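Local coordinates for ankyrin repeat domain protein (Legionella pneumophila subsp. pneumophila, PDB 6MCA) that acts as a Legionella effector (AnkH) that interacts with the host LARP7 component of the 7SK snRNP complex and probably combines ankyrin repeats with a cysteine protease-like region, at residues E164-V169 / D182-I187; S47-D52 / R77-N82. All blocks are in the same frame, centred on the assembly; numbering follows the deposited sequence.

Interaction 1. Residues E164-V169 / D182-I187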
loop_
_atom_site.group_PDB
_atom_site.type_symbol
_atom_site.label_atom_id
_atom_site.label_comp_id
_atom_site.label_asym_id
_atom_site.label_seq_id
_atom_site.Cartn_x
_atom_site.Cartn_y
_atom_site.Cartn_z
ATOM N N GLU A 164 7.529 -11.266 -3.248
ATOM C CA GLU A 164 8.540 -11.144 -2.194
ATOM C C GLU A 164 9.917 -10.821 -2.768
ATOM O O GLU A 164 10.928 -11.404 -2.374
ATOM C CB GLU A 164 8.593 -12.407 -1.333
ATOM C CG GLU A 164 7.311 -12.690 -0.568
ATOM C CD GLU A 164 7.422 -13.907 0.328
ATOM O OE1 GLU A 164 6.397 -14.590 0.537
ATOM O OE2 GLU A 164 8.535 -14.182 0.822
ATOM N N LEU A 165 9.958 -9.879 -3.707
ATOM C CA LEU A 165 11.211 -9.497 -4.336
ATOM C C LEU A 165 12.040 -8.622 -3.404
ATOM O O LEU A 165 11.508 -7.833 -2.617
ATOM C CB LEU A 165 10.949 -8.758 -5.648
ATOM C CG LEU A 165 10.102 -9.502 -6.682
ATOM C CD1 LEU A 165 9.929 -8.662 -7.939
ATOM C CD2 LEU A 165 10.726 -10.847 -7.013
ATOM N N GLN A 166 13.357 -8.769 -3.502
ATOM C CA GLN A 166 14.300 -7.981 -2.725
ATOM C C GLN A 166 15.022 -6.992 -3.631
ATOM O O GLN A 166 15.194 -7.232 -4.830
ATOM C CB GLN A 166 15.321 -8.878 -2.018
ATOM C CG GLN A 166 14.716 -9.834 -1.003
ATOM C CD GLN A 166 15.767 -10.503 -0.136
ATOM O OE1 GLN A 166 16.961 -10.436 -0.427
ATOM N NE2 GLN A 166 15.325 -11.150 0.936
ATOM N N GLY A 167 15.442 -5.877 -3.048
ATOM C CA GLY A 167 16.187 -4.876 -3.785
ATOM C C GLY A 167 15.301 -3.794 -4.371
ATOM O O GLY A 167 14.156 -3.580 -3.961
ATOM N N ASP A 168 15.857 -3.100 -5.357
ATOM C CA ASP A 168 15.191 -1.990 -6.018
ATOM C C ASP A 168 14.879 -2.340 -7.467
ATOM O O ASP A 168 15.312 -3.366 -7.997
ATOM C CB ASP A 168 16.058 -0.724 -5.964
ATOM C CG ASP A 168 16.418 -0.320 -4.549
ATOM O OD1 ASP A 168 15.522 -0.331 -3.680
ATOM O OD2 ASP A 168 17.598 0.011 -4.310
ATOM N N VAL A 169 14.103 -1.463 -8.100
ATOM C CA VAL A 169 13.882 -1.515 -9.542
ATOM C C VAL A 169 13.529 -0.112 -10.009
ATOM O O VAL A 169 12.926 0.672 -9.275
ATOM C CB VAL A 169 12.787 -2.538 -9.935
ATOM C CG1 VAL A 169 11.394 -1.967 -9.705
ATOM C CG2 VAL A 169 12.963 -2.973 -11.385
ATOM N N ASP A 182 11.555 0.879 -4.236
ATOM C CA ASP A 182 12.003 -0.129 -3.282
ATOM C C ASP A 182 10.964 -1.245 -3.220
ATOM O O ASP A 182 9.832 -1.025 -2.777
ATOM C CB ASP A 182 12.223 0.504 -1.910
ATOM C CG ASP A 182 12.814 -0.466 -0.906
ATOM O OD1 ASP A 182 13.263 -1.557 -1.315
ATOM O OD2 ASP A 182 12.831 -0.132 0.298
ATOM N N TYR A 183 11.354 -2.442 -3.669
ATOM C CA TYR A 183 10.462 -3.595 -3.595
ATOM C C TYR A 183 10.044 -3.896 -2.162
ATOM O O TYR A 183 8.931 -4.378 -1.927
ATOM C CB TYR A 183 11.144 -4.827 -4.195
ATOM C CG TYR A 183 11.073 -4.937 -5.702
ATOM C CD1 TYR A 183 9.954 -4.507 -6.402
ATOM C CD2 TYR A 183 12.126 -5.487 -6.422
ATOM C CE1 TYR A 183 9.890 -4.618 -7.780
ATOM C CE2 TYR A 183 12.071 -5.599 -7.797
ATOM C CZ TYR A 183 10.951 -5.164 -8.471
ATOM O OH TYR A 183 10.895 -5.276 -9.840
ATOM N N GLU A 184 10.919 -3.620 -1.196
ATOM C CA GLU A 184 10.706 -4.014 0.190
ATOM C C GLU A 184 10.096 -2.915 1.047
ATOM O O GLU A 184 9.737 -3.180 2.199
ATOM C CB GLU A 184 12.034 -4.466 0.809
ATOM C CG GLU A 184 12.850 -5.375 -0.100
ATOM C CD GLU A 184 14.235 -5.663 0.446
ATOM O OE1 GLU A 184 14.336 -6.299 1.516
ATOM O OE2 GLU A 184 15.226 -5.254 -0.198
ATOM N N GLY A 185 9.967 -1.697 0.525
ATOM C CA GLY A 185 9.388 -0.617 1.307
ATOM C C GLY A 185 7.896 -0.824 1.496
ATOM O O GLY A 185 7.161 -1.069 0.532
ATOM N N PHE A 186 7.441 -0.725 2.742
ATOM C CA PHE A 186 6.038 -0.920 3.079
ATOM C C PHE A 186 5.362 0.429 3.283
ATOM O O PHE A 186 5.881 1.288 4.003
ATOM C CB PHE A 186 5.888 -1.779 4.337
ATOM C CG PHE A 186 4.463 -1.971 4.772
ATOM C CD1 PHE A 186 3.659 -2.917 4.156
ATOM C CD2 PHE A 186 3.925 -1.204 5.792
ATOM C CE1 PHE A 186 2.346 -3.095 4.552
ATOM C CE2 PHE A 186 2.612 -1.376 6.192
ATOM C CZ PHE A 186 1.822 -2.324 5.571
ATOM N N ILE A 187 4.205 0.608 2.648
ATOM C CA ILE A 187 3.388 1.808 2.790
ATOM C C ILE A 187 1.990 1.363 3.197
ATOM O O ILE A 187 1.336 0.617 2.459
ATOM C CB ILE A 187 3.344 2.636 1.496
ATOM C CG1 ILE A 187 4.761 2.877 0.969
ATOM C CG2 ILE A 187 2.630 3.956 1.734
ATOM C CD1 ILE A 187 4.809 3.404 -0.446
#
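The ring of Tyr183 is packed on one face by Leu165, whose CD1 sits 3.9 Å from the ring centroid and 19° off the normal, a CH-pi contact displaced toward the rim. Leu165 CB lies over the same ring, 3.6 Å from Tyr183 CD2. Gln166 O meets the ring edge in its plane, and Val169 wraps the hydroxyl end obliquely, its CG1 3.5 Å from Tyr183 CZ. With CG turned away from the carbonyl carbon (chi1 -82°), the ring runs along the facing backbone from Leu165 to Val169; Ile413 of helix 404-421 touches both Tyr183 and Val169. Beside the ring, Tyr183 N donates to Gly167 O (3.0 Å). Gly167 N in turn gives a straight bond to Glu184 OE2 (2.9 Å), reaching that oxygen from above the carboxylate plane. Thus both polar backbone groups of Gly167 are bound, one by main chain and one by side chain. Asp168 and Asp182 form an antiparallel non-hydrogen-bonded pair, and Asp182 OD1 closes an Asx turn by accepting from Glu184 N at 3.1 Å. Asp168 OD1 and Asp182 OD1 approach to 3.5 Å with their carboxylate planes 77° apart. The hairpin base therefore joins a buried apolar side to an acidic one, where Asp168 lies close to both Asp182 and Glu180, carboxylates that would probably raise its proton affinity.

Interaction 2. Residues S47-D52 / R77-N82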
loop_
_atom_site.group_PDB
_atom_site.type_symbol
_atom_site.label_atom_id
_atom_site.label_comp_id
_atom_site.label_asym_id
_atom_site.label_seq_id
_atom_site.Cartn_x
_atom_site.Cartn_y
_atom_site.Cartn_z
ATOM N N SER A 47 7.963 33.400 7.066
ATOM C CA SER A 47 7.623 33.231 5.662
ATOM C C SER A 47 6.393 32.342 5.545
ATOM O O SER A 47 6.261 31.350 6.268
ATOM C CB SER A 47 8.787 32.618 4.882
ATOM O OG SER A 47 8.361 32.165 3.608
ATOM N N LEU A 48 5.495 32.701 4.630
ATOM C CA LEU A 48 4.301 31.893 4.415
ATOM C C LEU A 48 4.603 30.555 3.750
ATOM O O LEU A 48 3.668 29.796 3.478
ATOM C CB LEU A 48 3.286 32.681 3.587
ATOM C CG LEU A 48 2.909 34.031 4.200
ATOM C CD1 LEU A 48 1.910 34.756 3.326
ATOM C CD2 LEU A 48 2.358 33.847 5.607
ATOM N N ASP A 49 5.874 30.255 3.484
ATOM C CA ASP A 49 6.309 28.948 3.015
ATOM C C ASP A 49 6.983 28.135 4.114
ATOM O O ASP A 49 7.496 27.045 3.839
ATOM C CB ASP A 49 7.267 29.104 1.829
ATOM C CG ASP A 49 6.587 29.665 0.594
ATOM O OD1 ASP A 49 5.491 29.182 0.243
ATOM O OD2 ASP A 49 7.156 30.588 -0.029
ATOM N N ASP A 50 6.994 28.637 5.346
ATOM C CA ASP A 50 7.730 27.983 6.421
ATOM C C ASP A 50 7.042 26.696 6.856
ATOM O O ASP A 50 5.812 26.597 6.867
ATOM C CB ASP A 50 7.871 28.923 7.619
ATOM C CG ASP A 50 8.959 29.962 7.425
ATOM O OD1 ASP A 50 9.961 29.658 6.745
ATOM O OD2 ASP A 50 8.814 31.083 7.959
ATOM N N ILE A 51 7.852 25.705 7.220
ATOM C CA ILE A 51 7.346 24.472 7.811
ATOM C C ILE A 51 6.975 24.748 9.262
ATOM O O ILE A 51 7.794 25.257 10.036
ATOM C CB ILE A 51 8.390 23.352 7.704
ATOM C CG1 ILE A 51 8.687 23.032 6.236
ATOM C CG2 ILE A 51 7.922 22.111 8.447
ATOM C CD1 ILE A 51 7.562 22.312 5.524
ATOM N N ASP A 52 5.742 24.416 9.635
ATOM C CA ASP A 52 5.232 24.762 10.954
ATOM C C ASP A 52 5.578 23.669 11.967
ATOM O O ASP A 52 6.327 22.732 11.681
ATOM C CB ASP A 52 3.728 25.036 10.886
ATOM C CG ASP A 52 2.926 23.850 10.363
ATOM O OD1 ASP A 52 3.412 22.701 10.413
ATOM O OD2 ASP A 52 1.793 24.076 9.889
ATOM N N ARG A 77 -0.691 35.671 -2.104
ATOM C CA ARG A 77 0.596 36.118 -1.598
ATOM C C ARG A 77 1.756 35.309 -2.173
ATOM O O ARG A 77 2.858 35.333 -1.613
ATOM C CB ARG A 77 0.590 36.083 -0.069
ATOM C CG ARG A 77 -0.583 36.867 0.516
ATOM C CD ARG A 77 -0.639 36.803 2.030
ATOM N NE ARG A 77 -0.545 38.131 2.632
ATOM C CZ ARG A 77 -1.588 38.920 2.863
ATOM N NH1 ARG A 77 -1.412 40.113 3.416
ATOM N NH2 ARG A 77 -2.809 38.518 2.539
ATOM N N LYS A 78 1.517 34.593 -3.277
ATOM C CA LYS A 78 2.562 33.943 -4.075
ATOM C C LYS A 78 3.418 32.976 -3.256
ATOM O O LYS A 78 4.649 33.002 -3.310
ATOM C CB LYS A 78 3.436 34.982 -4.785
ATOM C CG LYS A 78 2.919 35.401 -6.158
ATOM C CD LYS A 78 1.672 36.266 -6.053
ATOM N N VAL A 79 2.750 32.095 -2.507
ATOM C CA VAL A 79 3.472 31.003 -1.864
ATOM C C VAL A 79 3.900 29.980 -2.913
ATOM O O VAL A 79 3.347 29.902 -4.018
ATOM C CB VAL A 79 2.623 30.344 -0.765
ATOM C CG1 VAL A 79 2.247 31.358 0.304
ATOM C CG2 VAL A 79 1.381 29.700 -1.364
ATOM N N ASP A 80 4.912 29.190 -2.563
ATOM C CA ASP A 80 5.346 28.097 -3.425
ATOM C C ASP A 80 4.260 27.028 -3.438
ATOM O O ASP A 80 4.098 26.282 -2.466
ATOM C CB ASP A 80 6.679 27.532 -2.938
ATOM C CG ASP A 80 7.242 26.466 -3.867
ATOM O OD1 ASP A 80 6.567 26.097 -4.853
ATOM O OD2 ASP A 80 8.372 25.997 -3.611
ATOM N N ILE A 81 3.517 26.948 -4.544
ATOM C CA ILE A 81 2.379 26.041 -4.628
ATOM C C ILE A 81 2.784 24.580 -4.745
ATOM O O ILE A 81 1.917 23.701 -4.678
ATOM C CB ILE A 81 1.473 26.442 -5.810
ATOM C CG1 ILE A 81 0.014 26.098 -5.505
ATOM C CG2 ILE A 81 1.943 25.782 -7.103
ATOM C CD1 ILE A 81 -0.978 26.845 -6.358
ATOM N N ASN A 82 4.076 24.292 -4.904
ATOM C CA ASN A 82 4.552 22.921 -5.041
ATOM C C ASN A 82 5.491 22.502 -3.915
ATOM O O ASN A 82 6.122 21.442 -4.015
ATOM C CB ASN A 82 5.248 22.731 -6.392
ATOM C CG ASN A 82 4.275 22.727 -7.554
ATOM O OD1 ASN A 82 3.210 22.115 -7.484
ATOM N ND2 ASN A 82 4.638 23.412 -8.631
HETATM O O HOH W 1 4.074 26.731 0.298
HETATM O O HOH W 2 7.464 31.102 -2.657
#
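Apolar packing joins Leu48 to Val79, with Leu48 CB resting 3.7 Å from Val79 CG1. Leu48 CD1 also approaches the aliphatic part of Arg77 in one of that arginine's two conformers, a contact that is therefore doubtful. Leu42 of helix 38-43 touches Leu48 as well, and Leu59 of helix 58-65 touches Val79. The direct hydrogen bond runs from Asp80 N to Asp49 OD1 (2.9 Å), on the syn side of the carboxylate and 27° out of its plane; Asp49 CG, turned away from its own carbonyl carbon (chi1 -67°), carries the carboxylate across. Water reinforces the bond. Water 1 donates to Asp49 OD1 and to Asp80 O, so Asp80 is tied to Asp49 OD1 both directly, through its N, and by way of this water. Water 2 donates to Asp49 OD2 at 2.7 Å, with a weak second bond to Lys78 O. Both carboxylate oxygens are therefore engaged. Turn bonds shape each segment. Ser47 to Asp50 is a type I beta turn, in which Ser47 OG accepts from Asp49 N (3.1 Å) as an ST turn; Asp80 OD1 accepts from Asn82 N (3.1 Å) as an Asx turn. The side chain of Asn82 bonds to the next loop, OD1 accepting from Asp113 N and ND2 donating to Gly111 O. Loops set side by side between successive helices are consistent with an ankyrin-type stack, which the predicted repeat further along the chain continues.

From the N terminus, the chain leaves helix 38-43, enters 47-52, passes through helices 58-65 and 68-76 and returns at 77-82, so interaction 2 closes a loop around these two helices, in a helical region that probably belongs to the ankyrin-type stack. Further helices follow, up to helix 147-162, before interaction 1 begins. There 164-169 and 182-187 close a short excursion made of strands 168-172 and 178-182, at the base of a two-stranded hairpin that leads into helix 188-202. Interactions 1 and 2 are in series, neither nested nor crossed, and their nearest atoms are about 18 Å apart. Interaction 2 ties neighbouring inter-helix loops; interaction 1 sets the hairpin base against helix 404-421.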